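Local coordinates for protein globin III, extracellular (Lumbricus terrestris, PDB 1X9F) that probably binds and carries oxygen through its haem group as one of the globin chains of the extracellular erythrocruorin of the earthworm, at residues Lys30-Phe35 against Arg73-Leu78; His100-Arg105 against Ala111-Phe116. All coordinates share one frame; numbering follows the deposited sequence.

Contact 1: Lys30-Phe35 against Arg73-Leu78; sequences KIKIGF and RILNGL. With HEM (protoporphyrin IX containing Fe), chain R; CMO (carbon monoxide), chain S.
Phe35 and Leu75 meet where CD2 of the phenyl ring lies 4.4 Å from Leu75 CD2, the methyl approaching the ring obliquely, while Leu124 of helix 110-127 also packs on Phe35. A second flat group, the Asn76 amide, points its OD1 at Lys32; its ND2 donates instead to Gly70 O and Asp73 OD1 of the neighbouring Globin II chain. The Arg73 guanidinium has haem CAA at its edge, and its NH1 makes a salt bridge with Glu88 of the Globin II chain.

The two helical segments cross at 104°, their axes 9.3 Å apart, in the B-against-E helix packing of the globin fold. Leu75 sits at the crossing: its CG rests 3.7 Å from Lys32 O and 4.0 Å from Lys32 CG. Trp19 and Trp23 of the same chain add further cover to Leu75. With CG beside the backbone N (chi1 -80°) and the rest of the chain extended, Lys32 runs past Leu75 and brings NZ 3.0 Å from Asn76 OD1, a weak hydrogen bond made as the two side chains cross at about a right angle. NZ has a stronger mate in Asp73 of the Globin II chain, a salt bridge, and Trp23 adds a cation-pi contact.

On the haem side, Ile74 turns CD1 and CB toward the carbon monoxide.

The chemistry is split: Leu75 and the methylenes of Lys32 pack at the crossing and Ile74 gives the pocket an apolar wall, whereas the buried ammonium and amide face the other subunit. The Asp73 carboxylate of Globin II is likely to offset the lysine charge, tying this helix pair to that chain.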
loop_
_atom_site.group_PDB
_atom_site.type_symbol
_atom_site.label_atom_id
_atom_site.label_comp_id
_atom_site.label_asym_id
_atom_site.label_seq_id
_atom_site.Cartn_x
_atom_site.Cartn_y
_atom_site.Cartn_z
ATOM N N LYS C 30 14.829 -23.625 -23.675
ATOM C CA LYS C 30 13.691 -24.475 -23.366
ATOM C C LYS C 30 12.387 -23.788 -23.781
ATOM O O LYS C 30 11.523 -24.404 -24.410
ATOM C CB LYS C 30 13.679 -24.842 -21.876
ATOM C CG LYS C 30 12.890 -26.109 -21.551
ATOM C CD LYS C 30 13.657 -27.380 -21.910
ATOM C CE LYS C 30 14.763 -27.668 -20.905
ATOM N NZ LYS C 30 15.579 -28.856 -21.292
ATOM N N ILE C 31 12.278 -22.506 -23.445
ATOM C CA ILE C 31 11.108 -21.697 -23.758
ATOM C C ILE C 31 10.993 -21.406 -25.248
ATOM O O ILE C 31 9.891 -21.438 -25.798
ATOM C CB ILE C 31 11.156 -20.379 -22.967
ATOM C CG1 ILE C 31 11.020 -20.667 -21.470
ATOM C CG2 ILE C 31 10.059 -19.415 -23.430
ATOM C CD1 ILE C 31 11.456 -19.522 -20.579
ATOM N N LYS C 32 12.121 -21.116 -25.893
ATOM C CA LYS C 32 12.113 -20.810 -27.322
ATOM C C LYS C 32 11.670 -22.026 -28.126
ATOM O O LYS C 32 10.798 -21.915 -28.996
ATOM C CB LYS C 32 13.479 -20.294 -27.793
ATOM C CG LYS C 32 13.733 -18.818 -27.489
ATOM C CD LYS C 32 15.219 -18.490 -27.553
ATOM C CE LYS C 32 15.477 -16.980 -27.367
ATOM N NZ LYS C 32 16.961 -16.725 -27.282
ATOM N N ILE C 33 12.245 -23.184 -27.806
ATOM C CA ILE C 33 11.895 -24.442 -28.468
ATOM C C ILE C 33 10.426 -24.834 -28.272
ATOM O O ILE C 33 9.742 -25.168 -29.237
ATOM C CB ILE C 33 12.842 -25.576 -28.018
ATOM C CG1 ILE C 33 14.250 -25.331 -28.566
ATOM C CG2 ILE C 33 12.325 -26.936 -28.490
ATOM C CD1 ILE C 33 15.326 -26.199 -27.912
ATOM N N GLY C 34 9.945 -24.774 -27.031
ATOM C CA GLY C 34 8.557 -25.119 -26.728
ATOM C C GLY C 34 7.573 -24.234 -27.467
ATOM O O GLY C 34 6.638 -24.727 -28.105
ATOM N N PHE C 35 7.800 -22.927 -27.394
ATOM C CA PHE C 35 6.893 -21.958 -27.991
ATOM C C PHE C 35 6.906 -22.037 -29.519
ATOM O O PHE C 35 5.849 -22.128 -30.146
ATOM C CB PHE C 35 7.221 -20.546 -27.494
ATOM C CG PHE C 35 6.152 -19.533 -27.790
ATOM C CD1 PHE C 35 4.812 -19.816 -27.537
ATOM C CD2 PHE C 35 6.490 -18.284 -28.302
ATOM C CE1 PHE C 35 3.821 -18.878 -27.807
ATOM C CE2 PHE C 35 5.506 -17.335 -28.572
ATOM C CZ PHE C 35 4.170 -17.633 -28.324
ATOM N N ARG C 73 15.801 -21.050 -34.311
ATOM C CA ARG C 73 16.165 -20.178 -35.413
ATOM C C ARG C 73 15.069 -19.155 -35.723
ATOM O O ARG C 73 15.354 -17.959 -35.794
ATOM C CB ARG C 73 16.530 -21.008 -36.642
ATOM C CG ARG C 73 17.856 -20.606 -37.269
ATOM C CD ARG C 73 18.761 -21.780 -37.612
ATOM N NE ARG C 73 18.045 -22.793 -38.380
ATOM C CZ ARG C 73 18.245 -24.101 -38.283
ATOM N NH1 ARG C 73 19.148 -24.598 -37.442
ATOM N NH2 ARG C 73 17.520 -24.928 -39.031
ATOM N N ILE C 74 13.829 -19.616 -35.894
ATOM C CA ILE C 74 12.702 -18.705 -36.133
ATOM C C ILE C 74 12.438 -17.789 -34.943
ATOM O O ILE C 74 12.121 -16.607 -35.112
ATOM C CB ILE C 74 11.394 -19.456 -36.459
ATOM C CG1 ILE C 74 10.239 -18.442 -36.525
ATOM C CG2 ILE C 74 11.107 -20.541 -35.414
ATOM C CD1 ILE C 74 8.818 -19.036 -36.701
ATOM N N LEU C 75 12.545 -18.352 -33.744
ATOM C CA LEU C 75 12.283 -17.601 -32.530
ATOM C C LEU C 75 13.317 -16.505 -32.348
ATOM O O LEU C 75 12.989 -15.416 -31.874
ATOM C CB LEU C 75 12.276 -18.524 -31.309
ATOM C CG LEU C 75 11.032 -18.475 -30.418
ATOM C CD1 LEU C 75 10.751 -17.076 -29.871
ATOM C CD2 LEU C 75 9.817 -19.007 -31.163
ATOM N N ASN C 76 14.562 -16.791 -32.723
ATOM C CA ASN C 76 15.595 -15.766 -32.687
ATOM C C ASN C 76 15.431 -14.747 -33.800
ATOM O O ASN C 76 15.838 -13.592 -33.655
ATOM C CB ASN C 76 16.994 -16.375 -32.668
ATOM C CG ASN C 76 17.482 -16.646 -31.255
ATOM O OD1 ASN C 76 16.688 -16.747 -30.316
ATOM N ND2 ASN C 76 18.795 -16.760 -31.096
ATOM N N GLY C 77 14.810 -15.173 -34.898
ATOM C CA GLY C 77 14.483 -14.268 -35.994
ATOM C C GLY C 77 13.466 -13.248 -35.525
ATOM O O GLY C 77 13.594 -12.056 -35.814
ATOM N N LEU C 78 12.455 -13.727 -34.800
ATOM C CA LEU C 78 11.411 -12.864 -34.247
ATOM C C LEU C 78 11.982 -12.005 -33.117
ATOM O O LEU C 78 11.628 -10.828 -32.987
ATOM C CB LEU C 78 10.209 -13.693 -33.771
ATOM C CG LEU C 78 9.038 -12.959 -33.098
ATOM C CD1 LEU C 78 8.403 -11.930 -34.033
ATOM C CD2 LEU C 78 7.991 -13.953 -32.602
HETATM C CHA HEM R . 13.464 -20.616 -42.261
HETATM C CHB HEM R . 12.448 -16.686 -39.510
HETATM C CHC HEM R . 7.677 -17.220 -40.384
HETATM C CHD HEM R . 8.734 -20.932 -43.424
HETATM C C1A HEM R . 13.619 -19.474 -41.339
HETATM C C2A HEM R . 14.864 -19.132 -40.816
HETATM C C3A HEM R . 14.610 -17.955 -39.980
HETATM C C4A HEM R . 13.158 -17.787 -40.159
HETATM C CMA HEM R . 15.568 -17.132 -39.155
HETATM C CAA HEM R . 16.186 -19.816 -41.045
HETATM C CBA HEM R . 16.983 -19.057 -42.088
HETATM C CGA HEM R . 18.306 -19.760 -42.239
HETATM O O1A HEM R . 19.208 -19.518 -41.410
HETATM O O2A HEM R . 18.444 -20.560 -43.187
HETATM C C1B HEM R . 11.002 -16.482 -39.508
HETATM C C2B HEM R . 10.430 -15.481 -38.732
HETATM C C3B HEM R . 9.116 -15.691 -38.990
HETATM C C4B HEM R . 8.966 -16.729 -39.884
HETATM C CMB HEM R . 11.074 -14.450 -37.833
HETATM C CAB HEM R . 8.144 -14.920 -38.494
HETATM C CBB HEM R . 7.428 -14.012 -37.770
HETATM C C1C HEM R . 7.546 -18.344 -41.328
HETATM C C2C HEM R . 6.309 -18.777 -41.774
HETATM C C3C HEM R . 6.640 -19.795 -42.629
HETATM C C4C HEM R . 8.009 -19.938 -42.614
HETATM C CMC HEM R . 4.940 -18.237 -41.444
HETATM C CAC HEM R . 5.674 -20.651 -43.361
HETATM C CBC HEM R . 5.411 -20.686 -44.733
HETATM C C1D HEM R . 10.180 -21.197 -43.389
HETATM C C2D HEM R . 10.740 -22.260 -44.095
HETATM C C3D HEM R . 12.085 -22.208 -43.802
HETATM C C4D HEM R . 12.198 -21.054 -42.879
HETATM C CMD HEM R . 10.021 -23.236 -44.996
HETATM C CAD HEM R . 13.180 -23.117 -44.292
HETATM C CBD HEM R . 13.231 -24.313 -43.351
HETATM C CGD HEM R . 14.409 -25.143 -43.777
HETATM O O1D HEM R . 14.239 -26.040 -44.630
HETATM O O2D HEM R . 15.509 -24.880 -43.258
HETATM N NA HEM R . 12.569 -18.675 -40.990
HETATM N NB HEM R . 10.160 -17.278 -40.226
HETATM N NC HEM R . 8.615 -19.027 -41.832
HETATM N ND HEM R . 11.017 -20.441 -42.632
HETATM FE FE HEM R . 10.600 -18.839 -41.453
HETATM C C CMO S . 10.367 -20.396 -39.719
HETATM O O CMO S . 9.744 -21.064 -38.913
#

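Contact 2: His100-Arg105 against Ala111-Phe116; sequences HQHEVR and AHFKKF. With HEM (protoporphyrin IX containing Fe), chain R.
His102 and Phe113 form a T-shaped pair on the proximal side of the haem: the phenyl edge points at the imidazole face, with centroids 5.3 Å apart and planes at 77°. Phe113 CZ, off toward the rim of that face, is 3.6 Å from His102 CD2.

Coordination comes from the same histidine, whose NE2 binds the haem iron at 2.0 Å. Its CG lies beside the backbone N (chi1 -70°), which carries the ring from its helix to the iron. The second ring nitrogen, ND1, hydrogen-bonds Leu98 O one turn earlier; with the iron at NE2 this fixes the turn of the imidazole.

Van der Waals contacts with the porphyrin complete the site. Phe113 lays one face against pyrrole C, the methyl CMC standing 3.7 Å above the ring centre. Phe116 reaches past the haem edge to its carbon monoxide side, with vinyl CBB at its ring edge. Were Phe113 replaced by alanine, a gap would probably open beside pyrrole C and the imidazole would lose its edge-on neighbour.

Leu144, Ile147 and Ser148 pack on Phe113, and Ile147 also reaches His102; the pair thus joins helices 88-103 and 110-127, with helix 133-148 packed against both residues.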
loop_
_atom_site.group_PDB
_atom_site.type_symbol
_atom_site.label_atom_id
_atom_site.label_comp_id
_atom_site.label_asym_id
_atom_site.label_seq_id
_atom_site.Cartn_x
_atom_site.Cartn_y
_atom_site.Cartn_z
ATOM N N HIS C 100 14.337 -12.355 -48.205
ATOM C CA HIS C 100 15.071 -13.161 -49.186
ATOM C C HIS C 100 15.093 -14.633 -48.812
ATOM O O HIS C 100 14.825 -15.494 -49.654
ATOM C CB HIS C 100 16.499 -12.641 -49.379
ATOM C CG HIS C 100 16.554 -11.284 -50.004
ATOM N ND1 HIS C 100 16.179 -11.053 -51.309
ATOM C CD2 HIS C 100 16.912 -10.081 -49.496
ATOM C CE1 HIS C 100 16.318 -9.769 -51.583
ATOM N NE2 HIS C 100 16.752 -9.155 -50.498
ATOM N N GLN C 101 15.402 -14.917 -47.548
ATOM C CA GLN C 101 15.494 -16.298 -47.084
ATOM C C GLN C 101 14.201 -17.099 -47.305
ATOM O O GLN C 101 14.272 -18.296 -47.589
ATOM C CB GLN C 101 15.930 -16.367 -45.613
ATOM C CG GLN C 101 17.373 -15.898 -45.365
ATOM C CD GLN C 101 17.797 -16.044 -43.910
ATOM O OE1 GLN C 101 17.055 -15.670 -42.998
ATOM N NE2 GLN C 101 18.994 -16.581 -43.690
ATOM N N HIS C 102 13.033 -16.458 -47.180
ATOM C CA HIS C 102 11.769 -17.177 -47.421
ATOM C C HIS C 102 11.419 -17.213 -48.900
ATOM O O HIS C 102 10.792 -18.160 -49.374
ATOM C CB HIS C 102 10.610 -16.603 -46.583
ATOM C CG HIS C 102 10.747 -16.876 -45.117
ATOM N ND1 HIS C 102 11.640 -16.192 -44.321
ATOM C CD2 HIS C 102 10.136 -17.776 -44.310
ATOM C CE1 HIS C 102 11.567 -16.651 -43.084
ATOM N NE2 HIS C 102 10.659 -17.609 -43.050
ATOM N N GLU C 103 11.841 -16.179 -49.619
ATOM C CA GLU C 103 11.642 -16.069 -51.055
ATOM C C GLU C 103 12.207 -17.300 -51.778
ATOM O O GLU C 103 11.545 -17.865 -52.656
ATOM C CB GLU C 103 12.292 -14.761 -51.527
ATOM C CG GLU C 103 12.497 -14.569 -53.021
ATOM C CD GLU C 103 13.550 -13.507 -53.313
ATOM O OE1 GLU C 103 14.748 -13.769 -53.057
ATOM O OE2 GLU C 103 13.186 -12.415 -53.803
ATOM N N VAL C 104 13.400 -17.738 -51.385
ATOM C CA VAL C 104 14.028 -18.887 -52.035
ATOM C C VAL C 104 13.427 -20.236 -51.629
ATOM O O VAL C 104 13.925 -21.284 -52.045
ATOM C CB VAL C 104 15.576 -18.919 -51.853
ATOM C CG1 VAL C 104 16.210 -17.633 -52.375
ATOM C CG2 VAL C 104 15.967 -19.171 -50.393
ATOM N N ARG C 105 12.365 -20.226 -50.832
ATOM C CA ARG C 105 11.685 -21.478 -50.493
ATOM C C ARG C 105 10.393 -21.550 -51.273
ATOM O O ARG C 105 9.480 -20.751 -51.029
ATOM C CB ARG C 105 11.341 -21.540 -49.000
ATOM C CG ARG C 105 12.392 -20.975 -48.056
ATOM C CD ARG C 105 13.720 -21.697 -48.120
ATOM N NE ARG C 105 13.541 -23.130 -47.929
ATOM C CZ ARG C 105 14.516 -24.021 -48.021
ATOM N NH1 ARG C 105 15.756 -23.632 -48.304
ATOM N NH2 ARG C 105 14.259 -25.308 -47.832
ATOM N N ALA C 111 -0.233 -16.209 -47.542
ATOM C CA ALA C 111 -1.341 -16.738 -46.741
ATOM C C ALA C 111 -0.846 -17.416 -45.469
ATOM O O ALA C 111 -1.506 -17.363 -44.430
ATOM C CB ALA C 111 -2.184 -17.702 -47.569
ATOM N N HIS C 112 0.319 -18.051 -45.562
ATOM C CA HIS C 112 0.926 -18.725 -44.426
ATOM C C HIS C 112 1.308 -17.723 -43.336
ATOM O O HIS C 112 1.126 -17.991 -42.147
ATOM C CB HIS C 112 2.183 -19.475 -44.853
ATOM C CG HIS C 112 1.956 -20.565 -45.856
ATOM N ND1 HIS C 112 2.973 -21.042 -46.653
ATOM C CD2 HIS C 112 0.857 -21.290 -46.175
ATOM C CE1 HIS C 112 2.513 -22.012 -47.421
ATOM N NE2 HIS C 112 1.231 -22.183 -47.153
ATOM N N PHE C 113 1.847 -16.578 -43.751
ATOM C CA PHE C 113 2.241 -15.535 -42.813
ATOM C C PHE C 113 1.054 -14.843 -42.159
ATOM O O PHE C 113 1.166 -14.356 -41.031
ATOM C CB PHE C 113 3.150 -14.519 -43.496
ATOM C CG PHE C 113 4.588 -14.933 -43.530
ATOM C CD1 PHE C 113 5.039 -15.858 -44.465
ATOM C CD2 PHE C 113 5.495 -14.403 -42.618
ATOM C CE1 PHE C 113 6.376 -16.251 -44.494
ATOM C CE2 PHE C 113 6.831 -14.784 -42.640
ATOM C CZ PHE C 113 7.273 -15.713 -43.582
ATOM N N LYS C 114 -0.080 -14.797 -42.853
ATOM C CA LYS C 114 -1.287 -14.226 -42.263
ATOM C C LYS C 114 -1.831 -15.131 -41.169
ATOM O O LYS C 114 -2.334 -14.653 -40.151
ATOM C CB LYS C 114 -2.360 -13.975 -43.317
ATOM C CG LYS C 114 -3.641 -13.394 -42.737
ATOM C CD LYS C 114 -4.614 -13.053 -43.838
ATOM C CE LYS C 114 -5.907 -12.519 -43.261
ATOM N NZ LYS C 114 -6.841 -12.099 -44.376
ATOM N N LYS C 115 -1.715 -16.435 -41.388
ATOM C CA LYS C 115 -2.137 -17.421 -40.413
ATOM C C LYS C 115 -1.209 -17.400 -39.206
ATOM O O LYS C 115 -1.668 -17.403 -38.064
ATOM C CB LYS C 115 -2.136 -18.808 -41.048
ATOM C CG LYS C 115 -3.440 -19.550 -40.885
ATOM C CD LYS C 115 -3.859 -19.620 -39.431
ATOM C CE LYS C 115 -5.273 -20.157 -39.297
ATOM N NZ LYS C 115 -6.270 -19.327 -40.048
ATOM N N PHE C 116 0.094 -17.378 -39.472
ATOM C CA PHE C 116 1.091 -17.314 -38.415
ATOM C C PHE C 116 0.817 -16.145 -37.470
ATOM O O PHE C 116 0.823 -16.319 -36.250
ATOM C CB PHE C 116 2.495 -17.235 -39.008
ATOM C CG PHE C 116 3.580 -17.492 -38.009
ATOM C CD1 PHE C 116 4.436 -16.468 -37.618
ATOM C CD2 PHE C 116 3.737 -18.756 -37.440
ATOM C CE1 PHE C 116 5.444 -16.697 -36.683
ATOM C CE2 PHE C 116 4.739 -18.996 -36.501
ATOM C CZ PHE C 116 5.594 -17.962 -36.121
HETATM C CHA HEM R . 13.464 -20.616 -42.261
HETATM C CHB HEM R . 12.448 -16.686 -39.510
HETATM C CHC HEM R . 7.677 -17.220 -40.384
HETATM C CHD HEM R . 8.734 -20.932 -43.424
HETATM C C1A HEM R . 13.619 -19.474 -41.339
HETATM C C2A HEM R . 14.864 -19.132 -40.816
HETATM C C3A HEM R . 14.610 -17.955 -39.980
HETATM C C4A HEM R . 13.158 -17.787 -40.159
HETATM C CMA HEM R . 15.568 -17.132 -39.155
HETATM C CAA HEM R . 16.186 -19.816 -41.045
HETATM C CBA HEM R . 16.983 -19.057 -42.088
HETATM C CGA HEM R . 18.306 -19.760 -42.239
HETATM O O1A HEM R . 19.208 -19.518 -41.410
HETATM O O2A HEM R . 18.444 -20.560 -43.187
HETATM C C1B HEM R . 11.002 -16.482 -39.508
HETATM C C2B HEM R . 10.430 -15.481 -38.732
HETATM C C3B HEM R . 9.116 -15.691 -38.990
HETATM C C4B HEM R . 8.966 -16.729 -39.884
HETATM C CMB HEM R . 11.074 -14.450 -37.833
HETATM C CAB HEM R . 8.144 -14.920 -38.494
HETATM C CBB HEM R . 7.428 -14.012 -37.770
HETATM C C1C HEM R . 7.546 -18.344 -41.328
HETATM C C2C HEM R . 6.309 -18.777 -41.774
HETATM C C3C HEM R . 6.640 -19.795 -42.629
HETATM C C4C HEM R . 8.009 -19.938 -42.614
HETATM C CMC HEM R . 4.940 -18.237 -41.444
HETATM C CAC HEM R . 5.674 -20.651 -43.361
HETATM C CBC HEM R . 5.411 -20.686 -44.733
HETATM C C1D HEM R . 10.180 -21.197 -43.389
HETATM C C2D HEM R . 10.740 -22.260 -44.095
HETATM C C3D HEM R . 12.085 -22.208 -43.802
HETATM C C4D HEM R . 12.198 -21.054 -42.879
HETATM C CMD HEM R . 10.021 -23.236 -44.996
HETATM C CAD HEM R . 13.180 -23.117 -44.292
HETATM C CBD HEM R . 13.231 -24.313 -43.351
HETATM C CGD HEM R . 14.409 -25.143 -43.777
HETATM O O1D HEM R . 14.239 -26.040 -44.630
HETATM O O2D HEM R . 15.509 -24.880 -43.258
HETATM N NA HEM R . 12.569 -18.675 -40.990
HETATM N NB HEM R . 10.160 -17.278 -40.226
HETATM N NC HEM R . 8.615 -19.027 -41.832
HETATM N ND HEM R . 11.017 -20.441 -42.632
HETATM FE FE HEM R . 10.600 -18.839 -41.453
#

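In the fold
Contact 1 closes before contact 2 opens, so the two follow each other in series along the chain, their centres about 17 Å apart. Helices 28-46 and 65-83 supply the first, and helices 88-103 and 110-127 the second; helix 88-103 is the next helix after 65-83. Both touch the same haem: Ile74 of contact 1 is part of the wall on the carbon monoxide side, while contact 2 supplies the proximal ligand and, through Phe116, also reaches the distal side. There they meet, Ile74 CD1 packing 3.4 Å from Phe116 CZ. Contact 1 also adjoins the Globin II chain, whereas contact 2 stays within its own subunit; helix 65-83 has the ligand on one side and Globin II on another.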